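Local coordinates for cytomegalovirus protein US2 (Human herpesvirus 5, PDB 1IM3) that redirects newly made MHC class I heavy chains from the endoplasmic reticulum to the cytosol for proteasomal destruction, hiding infected cells from cytotoxic T lymphocytes, at residues L80-G84 against D85-L89. Sequence-based numbering, arbitrary orientation.
Sequences LVLQG and DVIWL
The peptide group joining L82 to Q83 is the flat group that meets D85: the N-H of D85 reaches its carbonyl from above the plane, 53° out of it, with D85 N to L82 O at 2.8 Å. D85 CB lies 3.5 Å from L82 O, and a water donates to both L82 O and D85 OD2, so the turn carbonyl of L82 accepts two hydrogen bonds, one from D85 N and one from the water. The return bond, L82 N to D85 O, is also 2.8 Å, while L80 and I87 exchange backbone bonds whose donors lie more nearly in line with the C=O bonds. Between these rungs V81 and V86 form a non-hydrogen-bonded pair, with V81 CA 3.1 Å from D85 O in a CA-H...O contact. On the face carrying L80, L82 and I87, the torsion of I87 (chi1 63°) sets CG1 between its backbone N and carbonyl carbon, 3.9 Å from L80 CB. From there CD1 meets L82 CD1, the side chains crossing at about a right angle; F3 of strand 3-12 touches both residues. Q83 and G84 both have positive phi, G84 at 93°, closing a two-residue type I' beta hairpin between the last two strands of the immunoglobulin-like lumenal domain.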
loop_
_atom_site.group_PDB
_atom_site.type_symbol
_atom_site.label_atom_id
_atom_site.label_comp_id
_atom_site.label_asym_id
_atom_site.label_seq_id
_atom_site.Cartn_x
_atom_site.Cartn_y
_atom_site.Cartn_z
ATOM N N LEU D 80 -5.079 15.213 14.536
ATOM C CA LEU D 80 -5.736 16.169 13.667
ATOM C C LEU D 80 -4.758 16.614 12.607
ATOM O O LEU D 80 -3.565 16.708 12.874
ATOM C CB LEU D 80 -6.175 17.406 14.459
ATOM C CG LEU D 80 -7.189 17.244 15.582
ATOM C CD1 LEU D 80 -7.373 18.578 16.279
ATOM C CD2 LEU D 80 -8.525 16.752 15.019
ATOM N N VAL D 81 -5.232 16.832 11.389
ATOM C CA VAL D 81 -4.327 17.370 10.399
ATOM C C VAL D 81 -5.065 18.576 9.841
ATOM O O VAL D 81 -6.166 18.481 9.303
ATOM C CB VAL D 81 -3.861 16.325 9.331
ATOM C CG1 VAL D 81 -4.581 15.022 9.499
ATOM C CG2 VAL D 81 -3.960 16.899 7.947
ATOM N N LEU D 82 -4.465 19.731 10.080
ATOM C CA LEU D 82 -5.022 21.015 9.699
ATOM C C LEU D 82 -4.155 21.603 8.615
ATOM O O LEU D 82 -2.960 21.851 8.824
ATOM C CB LEU D 82 -5.021 21.928 10.916
ATOM C CG LEU D 82 -5.533 21.256 12.199
ATOM C CD1 LEU D 82 -5.316 22.175 13.395
ATOM C CD2 LEU D 82 -6.996 20.913 12.043
ATOM N N GLN D 83 -4.743 21.806 7.442
ATOM C CA GLN D 83 -3.970 22.359 6.335
ATOM C C GLN D 83 -2.718 21.524 6.137
ATOM O O GLN D 83 -1.704 22.048 5.713
ATOM C CB GLN D 83 -3.548 23.798 6.640
ATOM C CG GLN D 83 -4.476 24.817 6.120
ATOM C CD GLN D 83 -4.307 25.000 4.654
ATOM O OE1 GLN D 83 -3.995 24.039 3.941
ATOM N NE2 GLN D 83 -4.516 26.242 4.174
ATOM N N GLY D 84 -2.776 20.234 6.456
ATOM C CA GLY D 84 -1.596 19.400 6.281
ATOM C C GLY D 84 -0.684 19.252 7.485
ATOM O O GLY D 84 0.158 18.356 7.501
ATOM N N ASP D 85 -0.832 20.117 8.487
ATOM C CA ASP D 85 -0.001 20.009 9.676
ATOM C C ASP D 85 -0.657 19.051 10.644
ATOM O O ASP D 85 -1.850 19.182 10.946
ATOM C CB ASP D 85 0.195 21.374 10.350
ATOM C CG ASP D 85 1.105 22.298 9.544
ATOM O OD1 ASP D 85 2.141 21.812 9.014
ATOM O OD2 ASP D 85 0.788 23.509 9.449
ATOM N N VAL D 86 0.129 18.098 11.129
ATOM C CA VAL D 86 -0.343 17.096 12.065
ATOM C C VAL D 86 -0.100 17.506 13.509
ATOM O O VAL D 86 0.975 17.982 13.866
ATOM C CB VAL D 86 0.386 15.731 11.831
ATOM C CG1 VAL D 86 -0.173 14.657 12.760
ATOM C CG2 VAL D 86 0.241 15.309 10.387
ATOM N N ILE D 87 -1.108 17.327 14.340
ATOM C CA ILE D 87 -0.959 17.612 15.760
ATOM C C ILE D 87 -1.779 16.580 16.501
ATOM O O ILE D 87 -2.852 16.191 16.031
ATOM C CB ILE D 87 -1.478 19.016 16.163
ATOM C CG1 ILE D 87 -2.971 19.124 15.911
ATOM C CG2 ILE D 87 -0.741 20.087 15.387
ATOM C CD1 ILE D 87 -3.549 20.418 16.388
ATOM N N TRP D 88 -1.258 16.121 17.631
ATOM C CA TRP D 88 -1.969 15.171 18.453
ATOM C C TRP D 88 -2.423 15.861 19.730
ATOM O O TRP D 88 -1.668 16.636 20.316
ATOM C CB TRP D 88 -1.064 14.000 18.828
ATOM C CG TRP D 88 -0.765 13.063 17.709
ATOM C CD1 TRP D 88 0.138 13.246 16.700
ATOM C CD2 TRP D 88 -1.322 11.762 17.516
ATOM N NE1 TRP D 88 0.184 12.134 15.897
ATOM C CE2 TRP D 88 -0.704 11.207 16.377
ATOM C CE3 TRP D 88 -2.284 11.003 18.206
ATOM C CZ2 TRP D 88 -1.004 9.920 15.908
ATOM C CZ3 TRP D 88 -2.580 9.720 17.741
ATOM C CH2 TRP D 88 -1.938 9.196 16.598
ATOM N N LEU D 89 -3.657 15.595 20.142
ATOM C CA LEU D 89 -4.175 16.116 21.396
ATOM C C LEU D 89 -4.444 14.879 22.237
ATOM O O LEU D 89 -4.636 13.799 21.706
ATOM C CB LEU D 89 -5.490 16.887 21.197
ATOM C CG LEU D 89 -5.424 18.334 20.711
ATOM C CD1 LEU D 89 -4.735 18.396 19.375
ATOM C CD2 LEU D 89 -6.824 18.891 20.591
HETATM O O HOH W 1 -2.095 24.849 9.853
#